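Local coordinates for protein tungsten-containing formylmethanofuran dehydrogenase 2 subunit C (Methanothermobacter wolfeii, PDB 5T5I) that is the beta-helical subunit C of a tungsten enzyme that probably reduces carbon dioxide reversibly to formylmethanofuran in methanogenesis, at residues Ser2-Thr7 against Asp24-Lys29; Ile39-Glu44 against Gly49-Val54; Lys229-Glu232 against Glu237-Gly240. All coordinates share one frame; numbering follows the deposited sequence.

From the N terminus, contact 1 closes a loop of sixteen residues by bringing helix 23-26 back onto strand 3-8. Contact 2 follows once contact 1 is complete, and closes a much shorter loop, with four residues between segments 39-44 and 49-54, the first of which lies on strand 38-41 and the second of which leads into strand 52-56. That strand runs antiparallel beside strand 3-8, so the two contacts meet: Leu-6 packs on Phe-52 and Val-54 at one end of the beta-helix. Contact 3 closes another four-residue loop late in the chain, as a hairpin beyond the opposite end; its centre is about 42 Å from that of contact 1. All three lie in series, and none nests within or crosses another.

Contact 1 (Ser2-Thr7 against Asp24-Lys29); sequences SEIILT and DVFAGK
Phe-26, the last residue of the short helix 23-26, brings its ring up to Ile-4 and Leu-6 of strand 3-8, a strand near the N-terminal end of the beta-helix. The contact is wholly apolar, and no hydrogen bond passes between the two segments. Ile-4 and Leu-6 stand two residues apart on the strand, so both point to the helix while Ile-5 between them turns away. The CG2 branch of Ile-4 approaches the ring obliquely, 3.8 Å from CE2 of Phe-26; with CG1 of Ile-4 beside the backbone N (chi1 -69°), the delta methyl can also come within 4.1 Å of CD2 of Phe-26. Leu-6 arrives from the opposite direction and sets CD1 at the ring edge, 4.1 Å from CZ of Phe-26. Ile-34 of helix 31-35 touches both Ile-4 and Phe-26, while Ile-67 of the adjoining strand and Ile-37 add to the apolar surroundings of the ring. With an alanine in place of Phe-26 the ring is gone, and Ile-4 CG2 and Leu-6 CD1 would probably face a gap where they now share a partner. Beyond Phe-26 the chain reverses through a type II turn to Lys-29, whose NZ reaches back to Val-25 O at 2.8 Å, in the carbonyl plane.

Contact 2 (Ile39-Glu44 against Gly49-Val54); sequences IMHGNE and GDFFEV
His-41 and Phe-51 form the one close aromatic pair here, an edge-to-face (T-shaped) arrangement with the Phe-51 edge directed at a face of the histidine. The ring centroids of His-41 and Phe-51 are 5.2 Å apart and the planes are inclined at 65°. It is the far end of the phenyl ring that makes the approach: CZ of Phe-51 stands over the rim of the imidazole, 3.9 Å from ND1 of His-41 and 4.0 Å from its CE1. The imidazole is carried out to this partner with CG anti to the backbone N (chi1 179°), and the two side chains cross at about a right angle.

Apolar neighbours frame the pair. Leu-16 of strand 16-17 and Val-46 of strand 44-47 each touch both His-41 and Phe-51, and the same two residues also touch Ile-39, which points to the 49-54 segment.

Backbone bonds shape the histidine side. Strands 38-41 and 44-47 make a beta hairpin whose two-residue loop is a type II' turn, closed by His-41 N to Glu-44 O at 2.9 Å and by Glu-44 N to His-41 O at 3.2 Å. Gly-42 occupies the first corner of that turn at positive phi (67°).

Polar contacts gather at the two ends. Asn-43, at the hairpin tip, binds the backbone of another protein chain through ND2, while the carboxylate of Asp-50 accepts a bond from Lys-47 N.

Contact 3 (Lys229-Glu232 against Glu237-Gly240); sequences KDIE and ELPG
The beta hairpin of strands 231-233 and 236-239 is closed by antiparallel pairing of Ile-231 with Leu-238, and at its base Asp-230 and Gly-240 grip each other where both strands turn a corner. In the hydrogen-bonded pair, Leu-238 N donates to Ile-231 O at 2.9 Å, almost straight at 175°. Their side chains share the buried face: CG1 of Ile-231, set between its backbone N and carbonyl carbon (chi1 70°), comes 3.8 Å from Leu-238 CB, and the CD1 methyls of Ile-231 and Leu-238 meet as the side chains cross. Glu-232 and Glu-237 occupy the other, exposed face as a non-hydrogen-bonded pair. Their side chains run alongside one another the same way, with carboxylate planes 74° apart, and OE1 of Glu-232 lies 4.0 Å from OE2 of Glu-237, probably a mild repulsion tempered by solvent. Next to the base, Lys-229 extends away and its NZ bonds to Ser-232 O of the neighbouring FwdF subunit. Two bonds join Asp-230 and Gly-240: Asp-230 N reaches Gly-240 O at 2.9 Å, and Gly-240 N donates to Asp-230 OD1 at 3.0 Å, meeting the carboxylate oxygen nearly end-on.

Contact 1 (Ser2-Thr7 against Asp24-Lys29)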
ATOM      1  N   SER C   2     -67.142  14.127  -2.454  1.00 45.13           N
ATOM      2  CA  SER C   2     -67.781  13.340  -1.405  1.00 44.74           C
ATOM      3  C   SER C   2     -66.721  12.538  -0.637  1.00 46.38           C
ATOM      4  O   SER C   2     -65.965  11.777  -1.257  1.00 43.76           O
ATOM      5  CB  SER C   2     -68.825  12.415  -2.015  1.00 49.92           C
ATOM      6  OG  SER C   2     -69.920  13.162  -2.516  1.00 65.53           O
ATOM      7  N   GLU C   3     -66.643  12.733   0.703  1.00 42.27           N
ATOM      8  CA  GLU C   3     -65.650  12.064   1.556  1.00 41.27           C
ATOM      9  C   GLU C   3     -66.245  10.845   2.262  1.00 45.30           C
ATOM     10  O   GLU C   3     -67.335  10.950   2.822  1.00 45.64           O
ATOM     11  CB  GLU C   3     -65.105  13.031   2.625  1.00 42.73           C
ATOM     12  CG  GLU C   3     -64.449  14.282   2.066  1.00 50.39           C
ATOM     13  CD  GLU C   3     -63.704  15.136   3.081  1.00 68.28           C
ATOM     14  OE1 GLU C   3     -63.925  14.956   4.302  1.00 58.62           O
ATOM     15  OE2 GLU C   3     -62.896  15.990   2.649  1.00 62.03           O
ATOM     16  N   ILE C   4     -65.537   9.693   2.213  1.00 40.78           N
ATOM     17  CA  ILE C   4     -65.902   8.452   2.910  1.00 40.38           C
ATOM     18  C   ILE C   4     -64.742   8.201   3.886  1.00 43.94           C
ATOM     19  O   ILE C   4     -63.592   8.110   3.454  1.00 42.78           O
ATOM     20  CB  ILE C   4     -66.164   7.274   1.926  1.00 42.65           C
ATOM     21  CG1 ILE C   4     -67.453   7.546   1.118  1.00 44.35           C
ATOM     22  CG2 ILE C   4     -66.276   5.935   2.682  1.00 42.20           C
ATOM     23  CD1 ILE C   4     -67.551   6.815  -0.185  1.00 52.09           C
ATOM     24  N   ILE C   5     -65.041   8.152   5.194  1.00 41.10           N
ATOM     25  CA  ILE C   5     -64.031   8.024   6.245  1.00 40.22           C
ATOM     26  C   ILE C   5     -63.931   6.594   6.744  1.00 42.86           C
ATOM     27  O   ILE C   5     -64.930   6.038   7.202  1.00 41.23           O
ATOM     28  CB  ILE C   5     -64.324   8.979   7.444  1.00 44.26           C
ATOM     29  CG1 ILE C   5     -64.776  10.400   6.996  1.00 45.81           C
ATOM     30  CG2 ILE C   5     -63.112   9.058   8.392  1.00 44.23           C
ATOM     31  CD1 ILE C   5     -63.816  11.152   6.137  1.00 50.02           C
ATOM     32  N   LEU C   6     -62.713   6.021   6.710  1.00 38.72           N
ATOM     33  CA  LEU C   6     -62.427   4.697   7.246  1.00 38.32           C
ATOM     34  C   LEU C   6     -61.559   4.908   8.481  1.00 41.22           C
ATOM     35  O   LEU C   6     -60.445   5.411   8.356  1.00 39.28           O
ATOM     36  CB  LEU C   6     -61.676   3.802   6.247  1.00 37.34           C
ATOM     37  CG  LEU C   6     -62.329   3.487   4.902  1.00 42.46           C
ATOM     38  CD1 LEU C   6     -61.506   2.420   4.162  1.00 40.94           C
ATOM     39  CD2 LEU C   6     -63.735   2.997   5.070  1.00 44.92           C
ATOM     40  N   THR C   7     -62.059   4.560   9.669  1.00 37.99           N
ATOM     41  CA  THR C   7     -61.288   4.736  10.903  1.00 38.51           C
ATOM     42  C   THR C   7     -60.859   3.352  11.322  1.00 42.17           C
ATOM     43  O   THR C   7     -61.715   2.533  11.657  1.00 41.28           O
ATOM     44  CB  THR C   7     -62.098   5.453  11.970  1.00 49.72           C
ATOM     45  OG1 THR C   7     -62.629   6.648  11.404  1.00 46.41           O
ATOM     46  CG2 THR C   7     -61.266   5.798  13.193  1.00 51.79           C
ATOM     47  N   ASP C  24     -63.177   3.146  -7.196  1.00 33.50           N
ATOM     48  CA  ASP C  24     -63.892   2.330  -8.195  1.00 33.59           C
ATOM     49  C   ASP C  24     -64.890   1.333  -7.565  1.00 37.92           C
ATOM     50  O   ASP C  24     -65.964   1.110  -8.123  1.00 38.13           O
ATOM     51  CB  ASP C  24     -62.900   1.575  -9.089  1.00 34.49           C
ATOM     52  CG  ASP C  24     -61.962   2.493  -9.841  1.00 43.08           C
ATOM     53  OD1 ASP C  24     -60.995   3.006  -9.212  1.00 40.48           O
ATOM     54  OD2 ASP C  24     -62.216   2.746 -11.037  1.00 48.45           O
ATOM     55  N   VAL C  25     -64.542   0.752  -6.404  1.00 33.74           N
ATOM     56  CA  VAL C  25     -65.417  -0.193  -5.705  1.00 33.91           C
ATOM     57  C   VAL C  25     -66.423   0.563  -4.840  1.00 38.15           C
ATOM     58  O   VAL C  25     -67.565   0.133  -4.741  1.00 38.84           O
ATOM     59  CB  VAL C  25     -64.597  -1.208  -4.875  1.00 37.02           C
ATOM     60  CG1 VAL C  25     -65.506  -2.138  -4.065  1.00 37.32           C
ATOM     61  CG2 VAL C  25     -63.687  -2.027  -5.786  1.00 35.67           C
ATOM     62  N   PHE C  26     -65.996   1.665  -4.186  1.00 34.66           N
ATOM     63  CA  PHE C  26     -66.869   2.442  -3.297  1.00 34.65           C
ATOM     64  C   PHE C  26     -67.964   3.158  -4.086  1.00 40.19           C
ATOM     65  O   PHE C  26     -69.045   3.374  -3.543  1.00 40.95           O
ATOM     66  CB  PHE C  26     -66.049   3.432  -2.444  1.00 35.68           C
ATOM     67  CG  PHE C  26     -65.306   2.852  -1.253  1.00 35.85           C
ATOM     68  CD1 PHE C  26     -64.777   1.563  -1.294  1.00 37.36           C
ATOM     69  CD2 PHE C  26     -65.031   3.636  -0.141  1.00 37.46           C
ATOM     70  CE1 PHE C  26     -64.092   1.038  -0.195  1.00 37.26           C
ATOM     71  CE2 PHE C  26     -64.332   3.114   0.948  1.00 39.37           C
ATOM     72  CZ  PHE C  26     -63.858   1.822   0.908  1.00 36.83           C
ATOM     73  N   ALA C  27     -67.713   3.478  -5.380  1.00 37.99           N
ATOM     74  CA  ALA C  27     -68.700   4.158  -6.235  1.00 38.84           C
ATOM     75  C   ALA C  27     -70.012   3.376  -6.355  1.00 44.22           C
ATOM     76  O   ALA C  27     -69.988   2.173  -6.617  1.00 43.39           O
ATOM     77  CB  ALA C  27     -68.114   4.413  -7.615  1.00 39.13           C
ATOM     78  N   GLY C  28     -71.127   4.065  -6.108  1.00 42.63           N
ATOM     79  CA  GLY C  28     -72.471   3.504  -6.192  1.00 43.27           C
ATOM     80  C   GLY C  28     -72.923   2.668  -5.006  1.00 47.86           C
ATOM     81  O   GLY C  28     -74.012   2.095  -5.055  1.00 48.33           O
ATOM     82  N   LYS C  29     -72.114   2.587  -3.928  1.00 43.17           N
ATOM     83  CA  LYS C  29     -72.445   1.800  -2.739  1.00 41.59           C
ATOM     84  C   LYS C  29     -72.807   2.706  -1.572  1.00 45.25           C
ATOM     85  O   LYS C  29     -72.197   3.756  -1.388  1.00 44.55           O
ATOM     86  CB  LYS C  29     -71.251   0.924  -2.321  1.00 42.39           C
ATOM     87  CG  LYS C  29     -70.956  -0.229  -3.262  1.00 46.05           C
ATOM     88  CD  LYS C  29     -69.882  -1.151  -2.676  1.00 47.61           C
ATOM     89  CE  LYS C  29     -69.618  -2.394  -3.503  1.00 48.22           C
ATOM     90  NZ  LYS C  29     -69.286  -2.068  -4.917  1.00 61.17           N
TER

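Contact 2 (Ile39-Glu44 against Gly49-Val54)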
ATOM      1  N   ILE C  39     -62.442  -8.286   2.246  1.00 30.75           N
ATOM      2  CA  ILE C  39     -60.983  -8.155   2.304  1.00 29.52           C
ATOM      3  C   ILE C  39     -60.413  -9.486   2.836  1.00 33.41           C
ATOM      4  O   ILE C  39     -61.160 -10.290   3.399  1.00 32.17           O
ATOM      5  CB  ILE C  39     -60.513  -6.931   3.147  1.00 32.80           C
ATOM      6  CG1 ILE C  39     -60.874  -7.077   4.644  1.00 33.45           C
ATOM      7  CG2 ILE C  39     -61.070  -5.623   2.559  1.00 33.30           C
ATOM      8  CD1 ILE C  39     -60.266  -6.025   5.540  1.00 40.41           C
ATOM      9  N   MET C  40     -59.102  -9.719   2.671  1.00 30.60           N
ATOM     10  CA  MET C  40     -58.471 -10.940   3.193  1.00 32.17           C
ATOM     11  C   MET C  40     -57.784 -10.642   4.517  1.00 32.95           C
ATOM     12  O   MET C  40     -57.177  -9.584   4.666  1.00 30.58           O
ATOM     13  CB  MET C  40     -57.386 -11.499   2.241  1.00 35.56           C
ATOM     14  CG  MET C  40     -57.871 -11.907   0.876  1.00 41.82           C
ATOM     15  SD  MET C  40     -59.098 -13.227   0.873  1.00 49.53           S
ATOM     16  CE  MET C  40     -58.166 -14.614   1.704  1.00 46.25           C
ATOM     17  N   HIS C  41     -57.885 -11.581   5.465  1.00 27.92           N
ATOM     18  CA  HIS C  41     -57.166 -11.579   6.737  1.00 27.54           C
ATOM     19  C   HIS C  41     -56.464 -12.949   6.747  1.00 31.62           C
ATOM     20  O   HIS C  41     -57.018 -13.945   7.231  1.00 30.78           O
ATOM     21  CB  HIS C  41     -58.107 -11.415   7.941  1.00 28.86           C
ATOM     22  CG  HIS C  41     -57.398 -11.439   9.259  1.00 32.37           C
ATOM     23  ND1 HIS C  41     -58.027 -11.882  10.408  1.00 34.83           N
ATOM     24  CD2 HIS C  41     -56.127 -11.088   9.567  1.00 33.53           C
ATOM     25  CE1 HIS C  41     -57.126 -11.796  11.374  1.00 34.17           C
ATOM     26  NE2 HIS C  41     -55.963 -11.323  10.912  1.00 33.62           N
ATOM     27  N   GLY C  42     -55.302 -13.005   6.111  1.00 29.39           N
ATOM     28  CA  GLY C  42     -54.568 -14.255   5.958  1.00 28.60           C
ATOM     29  C   GLY C  42     -55.330 -15.212   5.058  1.00 31.49           C
ATOM     30  O   GLY C  42     -55.767 -14.820   3.974  1.00 30.78           O
ATOM     31  N   ASN C  43     -55.602 -16.431   5.541  1.00 28.86           N
ATOM     32  CA  ASN C  43     -56.335 -17.440   4.761  1.00 28.80           C
ATOM     33  C   ASN C  43     -57.878 -17.412   4.967  1.00 33.79           C
ATOM     34  O   ASN C  43     -58.557 -18.388   4.623  1.00 31.27           O
ATOM     35  CB  ASN C  43     -55.756 -18.841   5.022  1.00 29.93           C
ATOM     36  CG  ASN C  43     -55.872 -19.349   6.431  1.00 38.36           C
ATOM     37  OD1 ASN C  43     -56.584 -18.787   7.266  1.00 30.26           O
ATOM     38  ND2 ASN C  43     -55.094 -20.367   6.753  1.00 29.67           N
ATOM     39  N   GLU C  44     -58.424 -16.320   5.526  1.00 33.10           N
ATOM     40  CA  GLU C  44     -59.866 -16.134   5.723  1.00 35.11           C
ATOM     41  C   GLU C  44     -60.329 -14.861   5.026  1.00 37.47           C
ATOM     42  O   GLU C  44     -59.600 -13.868   5.017  1.00 35.38           O
ATOM     43  CB  GLU C  44     -60.213 -15.984   7.210  1.00 37.36           C
ATOM     44  CG  GLU C  44     -60.126 -17.273   8.007  1.00 55.13           C
ATOM     45  CD  GLU C  44     -60.573 -17.139   9.454  1.00 86.02           C
ATOM     46  OE1 GLU C  44     -61.015 -16.035   9.852  1.00 79.69           O
ATOM     47  OE2 GLU C  44     -60.471 -18.145  10.194  1.00 84.93           O
ATOM     48  N   GLY C  49     -65.880  -3.861   7.443  1.00 37.09           N
ATOM     49  CA  GLY C  49     -66.444  -3.418   8.718  1.00 37.72           C
ATOM     50  C   GLY C  49     -65.883  -4.109   9.952  1.00 40.88           C
ATOM     51  O   GLY C  49     -65.979  -3.563  11.053  1.00 39.77           O
ATOM     52  N   ASP C  50     -65.305  -5.317   9.796  1.00 37.84           N
ATOM     53  CA  ASP C  50     -64.675  -6.045  10.909  1.00 37.09           C
ATOM     54  C   ASP C  50     -63.396  -5.344  11.387  1.00 40.27           C
ATOM     55  O   ASP C  50     -62.999  -5.553  12.529  1.00 40.00           O
ATOM     56  CB  ASP C  50     -64.316  -7.499  10.511  1.00 38.64           C
ATOM     57  CG  ASP C  50     -65.495  -8.420  10.230  1.00 51.72           C
ATOM     58  OD1 ASP C  50     -66.586  -8.176  10.789  1.00 53.18           O
ATOM     59  OD2 ASP C  50     -65.304  -9.429   9.502  1.00 55.35           O
ATOM     60  N   PHE C  51     -62.727  -4.554  10.518  1.00 37.04           N
ATOM     61  CA  PHE C  51     -61.460  -3.888  10.851  1.00 35.27           C
ATOM     62  C   PHE C  51     -61.466  -2.365  10.679  1.00 38.12           C
ATOM     63  O   PHE C  51     -60.453  -1.726  10.980  1.00 35.97           O
ATOM     64  CB  PHE C  51     -60.331  -4.537  10.033  1.00 35.53           C
ATOM     65  CG  PHE C  51     -59.972  -5.901  10.566  1.00 36.39           C
ATOM     66  CD1 PHE C  51     -59.086  -6.037  11.625  1.00 39.00           C
ATOM     67  CD2 PHE C  51     -60.564  -7.046  10.048  1.00 37.41           C
ATOM     68  CE1 PHE C  51     -58.761  -7.302  12.126  1.00 39.57           C
ATOM     69  CE2 PHE C  51     -60.236  -8.307  10.550  1.00 39.52           C
ATOM     70  CZ  PHE C  51     -59.326  -8.427  11.574  1.00 37.82           C
ATOM     71  N   PHE C  52     -62.600  -1.768  10.250  1.00 35.17           N
ATOM     72  CA  PHE C  52     -62.721  -0.322  10.081  1.00 34.92           C
ATOM     73  C   PHE C  52     -64.107   0.162  10.441  1.00 41.14           C
ATOM     74  O   PHE C  52     -65.086  -0.487  10.070  1.00 40.93           O
ATOM     75  CB  PHE C  52     -62.482   0.096   8.615  1.00 35.39           C
ATOM     76  CG  PHE C  52     -61.090  -0.176   8.102  1.00 34.13           C
ATOM     77  CD1 PHE C  52     -60.766  -1.402   7.541  1.00 35.16           C
ATOM     78  CD2 PHE C  52     -60.105   0.790   8.189  1.00 34.74           C
ATOM     79  CE1 PHE C  52     -59.472  -1.661   7.090  1.00 35.42           C
ATOM     80  CE2 PHE C  52     -58.814   0.531   7.749  1.00 36.31           C
ATOM     81  CZ  PHE C  52     -58.498  -0.697   7.218  1.00 34.40           C
ATOM     82  N   GLU C  53     -64.199   1.344  11.082  1.00 37.64           N
ATOM     83  CA  GLU C  53     -65.479   2.018  11.288  1.00 39.03           C
ATOM     84  C   GLU C  53     -65.670   2.761   9.955  1.00 43.94           C
ATOM     85  O   GLU C  53     -64.666   3.177   9.368  1.00 44.00           O
ATOM     86  CB  GLU C  53     -65.432   3.038  12.439  1.00 41.17           C
ATOM     87  CG  GLU C  53     -65.033   2.477  13.797  1.00 51.85           C
ATOM     88  CD  GLU C  53     -66.098   1.699  14.547  1.00 72.25           C
ATOM     89  OE1 GLU C  53     -67.204   1.493  13.995  1.00 72.57           O
ATOM     90  OE2 GLU C  53     -65.818   1.294  15.698  1.00 65.76           O
ATOM     91  N   VAL C  54     -66.903   2.873   9.446  1.00 40.28           N
ATOM     92  CA  VAL C  54     -67.178   3.543   8.165  1.00 40.32           C
ATOM     93  C   VAL C  54     -68.243   4.631   8.359  1.00 46.78           C
ATOM     94  O   VAL C  54     -69.262   4.374   8.995  1.00 45.98           O
ATOM     95  CB  VAL C  54     -67.616   2.540   7.058  1.00 43.48           C
ATOM     96  CG1 VAL C  54     -67.701   3.229   5.691  1.00 42.59           C
ATOM     97  CG2 VAL C  54     -66.674   1.332   6.985  1.00 42.76           C
TER

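Contact 3 (Lys229-Glu232 against Glu237-Gly240)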
ATOM      1  N   LYS C 229     -24.931  21.866 -18.297  1.00 24.74           N
ATOM      2  CA  LYS C 229     -25.369  22.863 -17.315  1.00 26.15           C
ATOM      3  C   LYS C 229     -26.827  23.278 -17.522  1.00 33.06           C
ATOM      4  O   LYS C 229     -27.293  23.338 -18.656  1.00 31.84           O
ATOM      5  CB  LYS C 229     -24.423  24.079 -17.301  1.00 27.76           C
ATOM      6  CG  LYS C 229     -24.409  24.884 -18.586  1.00 32.01           C
ATOM      7  CD  LYS C 229     -23.543  26.119 -18.509  1.00 36.09           C
ATOM      8  CE  LYS C 229     -23.399  26.736 -19.879  1.00 34.34           C
ATOM      9  NZ  LYS C 229     -22.546  27.953 -19.861  1.00 40.18           N
ATOM     10  N   ASP C 230     -27.541  23.547 -16.420  1.00 32.35           N
ATOM     11  CA  ASP C 230     -28.936  24.000 -16.446  1.00 34.08           C
ATOM     12  C   ASP C 230     -29.774  23.131 -17.381  1.00 38.81           C
ATOM     13  O   ASP C 230     -30.333  23.601 -18.367  1.00 39.44           O
ATOM     14  CB  ASP C 230     -29.002  25.490 -16.816  1.00 37.15           C
ATOM     15  CG  ASP C 230     -28.152  26.375 -15.904  1.00 43.85           C
ATOM     16  OD1 ASP C 230     -28.113  26.105 -14.680  1.00 42.73           O
ATOM     17  OD2 ASP C 230     -27.486  27.303 -16.425  1.00 48.30           O
ATOM     18  N   ILE C 231     -29.794  21.837 -17.068  1.00 34.02           N
ATOM     19  CA  ILE C 231     -30.443  20.816 -17.877  1.00 33.65           C
ATOM     20  C   ILE C 231     -31.963  20.823 -17.704  1.00 34.99           C
ATOM     21  O   ILE C 231     -32.487  21.328 -16.711  1.00 32.33           O
ATOM     22  CB  ILE C 231     -29.814  19.405 -17.641  1.00 36.40           C
ATOM     23  CG1 ILE C 231     -30.131  18.835 -16.244  1.00 36.91           C
ATOM     24  CG2 ILE C 231     -28.291  19.441 -17.901  1.00 37.46           C
ATOM     25  CD1 ILE C 231     -29.753  17.366 -16.039  1.00 48.05           C
ATOM     26  N   GLU C 232     -32.654  20.268 -18.708  1.00 32.41           N
ATOM     27  CA  GLU C 232     -34.107  20.130 -18.731  1.00 31.68           C
ATOM     28  C   GLU C 232     -34.435  18.759 -19.269  1.00 34.23           C
ATOM     29  O   GLU C 232     -34.042  18.454 -20.394  1.00 33.92           O
ATOM     30  CB  GLU C 232     -34.765  21.193 -19.612  1.00 33.18           C
ATOM     31  CG  GLU C 232     -34.355  22.613 -19.261  1.00 41.80           C
ATOM     32  CD  GLU C 232     -35.140  23.677 -20.000  1.00 53.00           C
ATOM     33  OE1 GLU C 232     -36.326  23.431 -20.314  1.00 40.09           O
ATOM     34  OE2 GLU C 232     -34.562  24.750 -20.285  1.00 49.17           O
ATOM     35  N   GLU C 237     -36.799  21.266 -14.957  1.00 34.52           N
ATOM     36  CA  GLU C 237     -35.654  22.170 -15.038  1.00 34.72           C
ATOM     37  C   GLU C 237     -34.765  21.922 -13.819  1.00 38.75           C
ATOM     38  O   GLU C 237     -35.241  22.013 -12.689  1.00 38.33           O
ATOM     39  CB  GLU C 237     -36.133  23.624 -15.081  1.00 36.84           C
ATOM     40  CG  GLU C 237     -36.952  23.930 -16.329  1.00 48.51           C
ATOM     41  CD  GLU C 237     -37.580  25.311 -16.401  1.00 73.78           C
ATOM     42  OE1 GLU C 237     -37.681  25.989 -15.351  1.00 58.69           O
ATOM     43  OE2 GLU C 237     -38.013  25.698 -17.511  1.00 74.15           O
ATOM     44  N   LEU C 238     -33.498  21.559 -14.048  1.00 34.19           N
ATOM     45  CA  LEU C 238     -32.536  21.234 -12.989  1.00 33.88           C
ATOM     46  C   LEU C 238     -31.321  22.183 -13.089  1.00 36.14           C
ATOM     47  O   LEU C 238     -30.459  21.990 -13.951  1.00 33.49           O
ATOM     48  CB  LEU C 238     -32.115  19.765 -13.125  1.00 33.94           C
ATOM     49  CG  LEU C 238     -33.270  18.741 -13.093  1.00 39.34           C
ATOM     50  CD1 LEU C 238     -32.992  17.545 -13.994  1.00 39.68           C
ATOM     51  CD2 LEU C 238     -33.546  18.275 -11.690  1.00 43.10           C
ATOM     52  N   PRO C 239     -31.269  23.257 -12.278  1.00 34.35           N
ATOM     53  CA  PRO C 239     -30.137  24.199 -12.384  1.00 35.08           C
ATOM     54  C   PRO C 239     -28.818  23.627 -11.869  1.00 36.29           C
ATOM     55  O   PRO C 239     -28.815  22.772 -10.987  1.00 34.35           O
ATOM     56  CB  PRO C 239     -30.592  25.385 -11.539  1.00 37.88           C
ATOM     57  CG  PRO C 239     -31.462  24.770 -10.499  1.00 42.33           C
ATOM     58  CD  PRO C 239     -32.191  23.649 -11.196  1.00 36.77           C
ATOM     59  N   GLY C 240     -27.717  24.119 -12.420  1.00 33.25           N
ATOM     60  CA  GLY C 240     -26.387  23.688 -12.020  1.00 32.70           C
ATOM     61  C   GLY C 240     -25.705  22.790 -13.025  1.00 34.28           C
ATOM     62  O   GLY C 240     -26.282  22.445 -14.053  1.00 34.57           O
TER